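Local structure of iron-binding protein (4M7O) at residues 148-153 and 270-275; 73-78 and 94-99. The protein probably binds iron, perhaps as an iron-siderophore complex, outside the cell membrane and delivers it to an ABC-type importer. All coordinates share one frame; numbering follows the deposited sequence.

Contact 1 (148-153 and 270-275)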
ATOM      1  N   ASP A 148      15.445  -3.607  -5.997  1.00 41.33           N
ATOM      2  CA  ASP A 148      16.226  -4.052  -7.153  1.00 45.93           C
ATOM      3  C   ASP A 148      16.658  -5.505  -7.029  1.00 49.73           C
ATOM      4  O   ASP A 148      16.800  -6.206  -8.030  1.00 45.68           O
ATOM      5  CB  ASP A 148      17.456  -3.160  -7.356  1.00 50.23           C
ATOM      6  CG  ASP A 148      17.089  -1.723  -7.684  1.00 63.78           C
ATOM      7  OD1 ASP A 148      15.885  -1.444  -7.906  1.00 65.16           O
ATOM      8  OD2 ASP A 148      18.006  -0.872  -7.727  1.00 70.00           O
ATOM      9  N   LYS A 149      16.871  -5.951  -5.796  1.00 47.85           N
ATOM     10  CA  LYS A 149      17.183  -7.350  -5.538  1.00 50.26           C
ATOM     11  C   LYS A 149      16.019  -8.266  -5.941  1.00 47.55           C
ATOM     12  O   LYS A 149      16.234  -9.281  -6.594  1.00 49.87           O
ATOM     13  CB  LYS A 149      17.531  -7.532  -4.064  1.00 51.14           C
ATOM     14  CG  LYS A 149      18.133  -8.869  -3.708  1.00 62.09           C
ATOM     15  CD  LYS A 149      18.708  -8.835  -2.298  1.00 68.67           C
ATOM     16  N   ILE A 150      14.790  -7.906  -5.564  1.00 44.85           N
ATOM     17  CA  ILE A 150      13.611  -8.687  -5.962  1.00 44.00           C
ATOM     18  C   ILE A 150      13.389  -8.662  -7.486  1.00 46.31           C
ATOM     19  O   ILE A 150      13.152  -9.706  -8.110  1.00 49.60           O
ATOM     20  CB  ILE A 150      12.312  -8.202  -5.254  1.00 41.73           C
ATOM     21  CG1 ILE A 150      12.479  -8.187  -3.733  1.00 39.59           C
ATOM     22  CG2 ILE A 150      11.119  -9.074  -5.648  1.00 38.46           C
ATOM     23  CD1 ILE A 150      13.014  -9.473  -3.138  1.00 40.61           C
ATOM     24  N   ILE A 151      13.455  -7.467  -8.073  1.00 42.60           N
ATOM     25  CA  ILE A 151      13.366  -7.308  -9.523  1.00 47.49           C
ATOM     26  C   ILE A 151      14.398  -8.179 -10.217  1.00 51.81           C
ATOM     27  O   ILE A 151      14.093  -8.853 -11.201  1.00 61.65           O
ATOM     28  CB  ILE A 151      13.574  -5.837  -9.944  1.00 46.01           C
ATOM     29  CG1 ILE A 151      12.428  -4.965  -9.417  1.00 43.11           C
ATOM     30  CG2 ILE A 151      13.699  -5.718 -11.457  1.00 46.66           C
ATOM     31  CD1 ILE A 151      12.579  -3.497  -9.744  1.00 42.87           C
ATOM     32  N   ASN A 152      15.621  -8.178  -9.702  1.00 50.18           N
ATOM     33  CA  ASN A 152      16.674  -9.000 -10.294  1.00 53.28           C
ATOM     34  C   ASN A 152      16.532 -10.501 -10.035  1.00 54.66           C
ATOM     35  O   ASN A 152      17.204 -11.301 -10.663  1.00 54.06           O
ATOM     36  CB  ASN A 152      18.061  -8.512  -9.870  1.00 55.41           C
ATOM     37  CG  ASN A 152      18.572  -7.398 -10.755  1.00 66.31           C
ATOM     38  OD1 ASN A 152      19.087  -7.651 -11.844  1.00 84.69           O
ATOM     39  ND2 ASN A 152      18.431  -6.161 -10.299  1.00 62.70           N
ATOM     40  N   SER A 153      15.651 -10.884  -9.122  1.00 57.26           N
ATOM     41  CA  SER A 153      15.450 -12.298  -8.832  1.00 54.59           C
ATOM     42  C   SER A 153      14.462 -12.926  -9.807  1.00 51.61           C
ATOM     43  O   SER A 153      14.200 -14.123  -9.737  1.00 50.16           O
ATOM     44  CB  SER A 153      14.923 -12.472  -7.414  1.00 51.21           C
ATOM     45  OG  SER A 153      13.611 -11.948  -7.318  1.00 57.13           O
ATOM     46  N   ASP A 270       6.312 -10.850  -2.387  1.00 41.45           N
ATOM     47  CA  ASP A 270       5.130 -11.701  -2.275  1.00 49.51           C
ATOM     48  C   ASP A 270       4.504 -11.887  -3.641  1.00 46.59           C
ATOM     49  O   ASP A 270       4.219 -13.006  -4.054  1.00 47.81           O
ATOM     50  CB  ASP A 270       4.106 -11.087  -1.316  1.00 51.48           C
ATOM     51  CG  ASP A 270       4.509 -11.235   0.136  1.00 58.25           C
ATOM     52  OD1 ASP A 270       5.482 -11.972   0.405  1.00 56.96           O
ATOM     53  OD2 ASP A 270       3.847 -10.629   1.011  1.00 69.31           O
ATOM     54  N   LEU A 271       4.307 -10.769  -4.332  1.00 44.42           N
ATOM     55  CA  LEU A 271       3.738 -10.758  -5.675  1.00 45.29           C
ATOM     56  C   LEU A 271       4.605 -11.560  -6.645  1.00 42.32           C
ATOM     57  O   LEU A 271       4.091 -12.287  -7.499  1.00 43.23           O
ATOM     58  CB  LEU A 271       3.575  -9.314  -6.164  1.00 41.93           C
ATOM     59  CG  LEU A 271       2.348  -9.031  -7.032  1.00 51.11           C
ATOM     60  CD1 LEU A 271       1.084  -9.418  -6.287  1.00 46.61           C
ATOM     61  CD2 LEU A 271       2.303  -7.564  -7.419  1.00 56.07           C
ATOM     62  N   ARG A 272       5.922 -11.445  -6.498  1.00 40.78           N
ATOM     63  CA  ARG A 272       6.855 -12.192  -7.335  1.00 45.73           C
ATOM     64  C   ARG A 272       6.671 -13.705  -7.189  1.00 47.18           C
ATOM     65  O   ARG A 272       6.637 -14.440  -8.184  1.00 56.98           O
ATOM     66  CB  ARG A 272       8.297 -11.814  -6.984  1.00 44.16           C
ATOM     67  CG  ARG A 272       9.334 -12.535  -7.838  1.00 46.19           C
ATOM     68  CD  ARG A 272      10.417 -13.156  -6.989  1.00 52.51           C
ATOM     69  NE  ARG A 272      11.300 -13.996  -7.796  1.00 66.98           N
ATOM     70  CZ  ARG A 272      11.050 -15.268  -8.093  1.00 72.29           C
ATOM     71  NH1 ARG A 272      11.904 -15.961  -8.836  1.00 74.11           N
ATOM     72  NH2 ARG A 272       9.944 -15.847  -7.642  1.00 73.16           N
ATOM     73  N   ASP A 273       6.544 -14.166  -5.949  1.00 42.08           N
ATOM     74  CA  ASP A 273       6.441 -15.593  -5.676  1.00 46.55           C
ATOM     75  C   ASP A 273       5.073 -16.164  -6.065  1.00 48.69           C
ATOM     76  O   ASP A 273       4.901 -17.380  -6.092  1.00 53.18           O
ATOM     77  CB  ASP A 273       6.765 -15.898  -4.200  1.00 52.24           C
ATOM     78  CG  ASP A 273       8.221 -15.566  -3.822  1.00 58.69           C
ATOM     79  OD1 ASP A 273       9.064 -15.362  -4.725  1.00 62.04           O
ATOM     80  OD2 ASP A 273       8.524 -15.521  -2.607  1.00 59.08           O
ATOM     81  N   ASP A 274       4.101 -15.296  -6.365  1.00 43.59           N
ATOM     82  CA  ASP A 274       2.799 -15.747  -6.873  1.00 43.05           C
ATOM     83  C   ASP A 274       2.800 -15.840  -8.400  1.00 49.62           C
ATOM     84  O   ASP A 274       2.026 -16.590  -8.995  1.00 50.20           O
ATOM     85  CB  ASP A 274       1.674 -14.816  -6.411  1.00 46.98           C
ATOM     86  CG  ASP A 274       1.329 -14.993  -4.938  1.00 51.66           C
ATOM     87  OD1 ASP A 274       1.711 -16.022  -4.349  1.00 56.43           O
ATOM     88  OD2 ASP A 274       0.661 -14.105  -4.370  1.00 50.20           O
ATOM     89  N   ILE A 275       3.689 -15.074  -9.021  1.00 46.86           N
ATOM     90  CA  ILE A 275       3.781 -15.004 -10.470  1.00 46.80           C
ATOM     91  C   ILE A 275       4.806 -16.020 -10.971  1.00 54.47           C
ATOM     92  O   ILE A 275       4.621 -16.659 -12.007  1.00 52.54           O
ATOM     93  CB  ILE A 275       4.180 -13.579 -10.904  1.00 48.04           C
ATOM     94  CG1 ILE A 275       3.071 -12.593 -10.527  1.00 41.38           C
ATOM     95  CG2 ILE A 275       4.441 -13.511 -12.394  1.00 54.63           C
ATOM     96  CD1 ILE A 275       3.457 -11.148 -10.710  1.00 44.06           C
TER
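Arg272 reaches across from helix 264-275 to Ser153, in the turn that follows helix 133-152. Its NH1 donates to Ser153 O at 3.1 Å in a nearly straight bond (164°). The carbonyl oxygen lies at the guanidinium edge, almost in the plane of that group, whereas NH1 sits above the carbonyl plane of Ser153. NE turns toward the same residue, with a weak bond to Ser153 OG at 3.1 Å and a longer, likewise weak one to Ser153 O at 3.5 Å. The arginine gets there with CG anti to its backbone N (chi1 -179°) and a bend at chi2 (-131°), beyond which the chain runs out to the serine. NH2 turns to its own helix, forming a poorly angled salt bridge with Asp273 OD1 at 3.1 Å; together with the NH1 bond it probably helps to fix the rotation of the guanidinium. Closer to the arginine's backbone, Ile150 CG2 meets Arg272 CB, 4.2 Å away, the two side chains crossing obliquely. Ile150 also packs on Leu268 and Lys269, extending the seam back along helix 264-275. Arg272 touches Pro155 and Leu189, while Leu271 and Ile275 face helix 181-188 and strand 216-219.

Contact 2 (73-78 and 94-99)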
ATOM      1  N   GLU A  73     -10.505  16.564  21.148  1.00 55.10           N
ATOM      2  CA  GLU A  73      -9.992  17.044  22.422  1.00 68.41           C
ATOM      3  C   GLU A  73      -8.735  16.288  22.837  1.00 62.21           C
ATOM      4  O   GLU A  73      -7.824  16.867  23.429  1.00 54.73           O
ATOM      5  CB  GLU A  73     -11.064  16.958  23.506  1.00 77.98           C
ATOM      6  CG  GLU A  73     -12.158  17.997  23.350  1.00 88.70           C
ATOM      7  CD  GLU A  73     -11.637  19.418  23.502  1.00 95.64           C
ATOM      8  OE1 GLU A  73     -10.694  19.623  24.295  1.00 95.92           O
ATOM      9  OE2 GLU A  73     -12.168  20.328  22.829  1.00 99.72           O
ATOM     10  N   GLU A  74      -8.685  15.001  22.509  1.00 57.95           N
ATOM     11  CA  GLU A  74      -7.563  14.161  22.899  1.00 62.46           C
ATOM     12  C   GLU A  74      -6.343  14.510  22.060  1.00 49.43           C
ATOM     13  O   GLU A  74      -5.202  14.382  22.517  1.00 46.35           O
ATOM     14  CB  GLU A  74      -7.927  12.680  22.742  1.00 71.54           C
ATOM     15  CG  GLU A  74      -7.449  11.775  23.877  1.00 81.34           C
ATOM     16  CD  GLU A  74      -8.183  12.011  25.199  1.00 93.32           C
ATOM     17  OE1 GLU A  74      -9.094  12.867  25.258  1.00 97.56           O
ATOM     18  OE2 GLU A  74      -7.847  11.330  26.192  1.00 96.58           O
ATOM     19  N   LEU A  75      -6.599  14.961  20.835  1.00 42.44           N
ATOM     20  CA  LEU A  75      -5.541  15.400  19.929  1.00 39.67           C
ATOM     21  C   LEU A  75      -4.913  16.699  20.450  1.00 42.81           C
ATOM     22  O   LEU A  75      -3.693  16.833  20.493  1.00 44.84           O
ATOM     23  CB  LEU A  75      -6.094  15.602  18.512  1.00 38.92           C
ATOM     24  CG  LEU A  75      -6.331  14.385  17.599  1.00 39.23           C
ATOM     25  CD1 LEU A  75      -7.075  14.802  16.335  1.00 37.44           C
ATOM     26  CD2 LEU A  75      -5.025  13.733  17.216  1.00 39.93           C
ATOM     27  N   ILE A  76      -5.753  17.643  20.848  1.00 43.45           N
ATOM     28  CA  ILE A  76      -5.287  18.909  21.418  1.00 50.01           C
ATOM     29  C   ILE A  76      -4.502  18.656  22.695  1.00 49.84           C
ATOM     30  O   ILE A  76      -3.466  19.280  22.944  1.00 50.40           O
ATOM     31  CB  ILE A  76      -6.484  19.845  21.729  1.00 51.91           C
ATOM     32  CG1 ILE A  76      -7.182  20.253  20.429  1.00 58.70           C
ATOM     33  CG2 ILE A  76      -6.043  21.078  22.520  1.00 55.12           C
ATOM     34  CD1 ILE A  76      -8.414  21.105  20.634  1.00 68.54           C
ATOM     35  N   LYS A  77      -5.011  17.728  23.497  1.00 49.82           N
ATOM     36  CA  LYS A  77      -4.457  17.414  24.808  1.00 50.67           C
ATOM     37  C   LYS A  77      -3.046  16.846  24.664  1.00 45.64           C
ATOM     38  O   LYS A  77      -2.198  17.038  25.529  1.00 46.98           O
ATOM     39  CB  LYS A  77      -5.394  16.405  25.476  1.00 55.23           C
ATOM     40  CG  LYS A  77      -5.124  16.067  26.922  1.00 63.44           C
ATOM     41  CD  LYS A  77      -6.123  14.993  27.371  1.00 68.46           C
ATOM     42  CE  LYS A  77      -5.497  13.964  28.305  1.00 69.75           C
ATOM     43  NZ  LYS A  77      -5.940  14.128  29.716  1.00 74.59           N
ATOM     44  N   ALA A  78      -2.789  16.179  23.541  1.00 42.43           N
ATOM     45  CA  ALA A  78      -1.490  15.563  23.293  1.00 40.44           C
ATOM     46  C   ALA A  78      -0.454  16.615  22.913  1.00 45.98           C
ATOM     47  O   ALA A  78       0.757  16.323  22.854  1.00 41.35           O
ATOM     48  CB  ALA A  78      -1.601  14.518  22.188  1.00 37.66           C
ATOM     49  N   GLY A  94      -9.960  14.700   7.814  1.00 47.70           N
ATOM     50  CA  GLY A  94      -9.903  16.118   7.499  1.00 46.78           C
ATOM     51  C   GLY A  94     -10.877  16.947   8.299  1.00 50.53           C
ATOM     52  O   GLY A  94     -10.547  18.058   8.715  1.00 55.35           O
ATOM     53  N   LYS A  95     -12.068  16.388   8.516  1.00 51.54           N
ATOM     54  CA  LYS A  95     -13.153  17.051   9.224  1.00 59.80           C
ATOM     55  C   LYS A  95     -12.715  17.496  10.610  1.00 62.47           C
ATOM     56  O   LYS A  95     -13.132  18.547  11.099  1.00 65.88           O
ATOM     57  CB  LYS A  95     -14.344  16.097   9.368  1.00 65.81           C
ATOM     58  CG  LYS A  95     -14.907  15.531   8.064  1.00 73.84           C
ATOM     59  CD  LYS A  95     -15.970  14.471   8.365  1.00 79.51           C
ATOM     60  CE  LYS A  95     -16.498  13.801   7.107  1.00 82.58           C
ATOM     61  NZ  LYS A  95     -17.307  14.710   6.246  1.00 89.81           N
ATOM     62  N   VAL A  96     -11.880  16.680  11.245  1.00 55.74           N
ATOM     63  CA  VAL A  96     -11.425  16.952  12.602  1.00 53.89           C
ATOM     64  C   VAL A  96     -10.100  17.717  12.604  1.00 52.70           C
ATOM     65  O   VAL A  96      -9.918  18.649  13.382  1.00 54.62           O
ATOM     66  CB  VAL A  96     -11.290  15.636  13.411  1.00 54.74           C
ATOM     67  CG1 VAL A  96     -10.772  15.905  14.823  1.00 52.84           C
ATOM     68  CG2 VAL A  96     -12.630  14.886  13.443  1.00 55.03           C
ATOM     69  N   LEU A  97      -9.180  17.332  11.723  1.00 44.81           N
ATOM     70  CA  LEU A  97      -7.863  17.963  11.688  1.00 46.27           C
ATOM     71  C   LEU A  97      -7.913  19.451  11.349  1.00 50.40           C
ATOM     72  O   LEU A  97      -7.026  20.192  11.748  1.00 48.82           O
ATOM     73  CB  LEU A  97      -6.919  17.227  10.730  1.00 36.44           C
ATOM     74  CG  LEU A  97      -6.622  15.779  11.127  1.00 43.89           C
ATOM     75  CD1 LEU A  97      -5.811  15.070  10.048  1.00 41.80           C
ATOM     76  CD2 LEU A  97      -5.907  15.704  12.482  1.00 41.69           C
ATOM     77  N   LYS A  98      -8.935  19.882  10.609  1.00 53.55           N
ATOM     78  CA  LYS A  98      -9.094  21.292  10.268  1.00 59.61           C
ATOM     79  C   LYS A  98      -9.095  22.158  11.522  1.00 55.52           C
ATOM     80  O   LYS A  98      -8.568  23.268  11.516  1.00 53.53           O
ATOM     81  CB  LYS A  98     -10.382  21.528   9.473  1.00 66.82           C
ATOM     82  CG  LYS A  98     -10.280  21.149   8.006  1.00 71.43           C
ATOM     83  N   SER A  99      -9.682  21.637  12.595  1.00 54.59           N
ATOM     84  CA  SER A  99      -9.666  22.310  13.888  1.00 56.48           C
ATOM     85  C   SER A  99      -8.248  22.463  14.435  1.00 51.39           C
ATOM     86  O   SER A  99      -7.868  23.541  14.873  1.00 54.28           O
ATOM     87  CB  SER A  99     -10.531  21.551  14.893  1.00 62.10           C
ATOM     88  OG  SER A  99     -11.898  21.626  14.537  1.00 70.72           O
TER
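No ring, amide or other flat group has a face or edge in the meeting of Leu75 with Val96 and Leu97, which is made by methyl groups alone. Leu75 reaches out from helix 72-77 toward helix 94-102, and a single branch, CD1, does the touching. That methyl stands 4.1 Å from Val96 CG1 and equally 4.1 Å from Leu97 CD2. The two receiving methyls are 5.4 Å apart, measured from Val96 CG1 to Leu97 CD2, so CD1 approaches the pair between them while bridging neighbouring residues of one helix. In Val96, CG1 is anti to the backbone N (chi1 178°), which turns it to the leucine, whereas CG2 of Val96 lies 6.3 Å from Leu75 CD1. Leu97 extends across Leu75 at about a right angle and offers the end of its CD2 branch. The spacing is that of ordinary van der Waals packing, and the backbones stay well separated, with 8.9 Å between Leu75 CA and Leu97 CA. Leu75 and Leu97 are both buried, and Val96 lies nearer the surface. Leu70 closes on both Val96 and Leu97, and Lys72 touches Val96. The two helices flank strand 82-86 in the chain and belong to successive beta-alpha-beta crossovers of the parallel five-stranded sheet. Leu75 also rests on Phe65 of edge strand 63-65, while Leu97 packs on Val107 and Tyr109 of the other edge strand, 106-110.

In the fold
The contacts lie on opposite sides of the chain's centre, with their own centres 41 Å apart and nearest atoms about 29 Å apart. Contact 2 comes first along the chain and closes before contact 1 opens. It belongs to the parallel five-stranded sheet of the N-terminal lobe, whereas contact 1 borders the mixed sheet of the C-terminal lobe. Helix 133-152 follows the last strand and helix of the first lobe and runs toward the second, consistent with the single long connecting helix of this binding-protein family. Contact 1 thus probably helps to hold the far end of the interlobe connector to the C-terminal lobe, through helix 264-275, whereas contact 2 is internal to the N-terminal lobe.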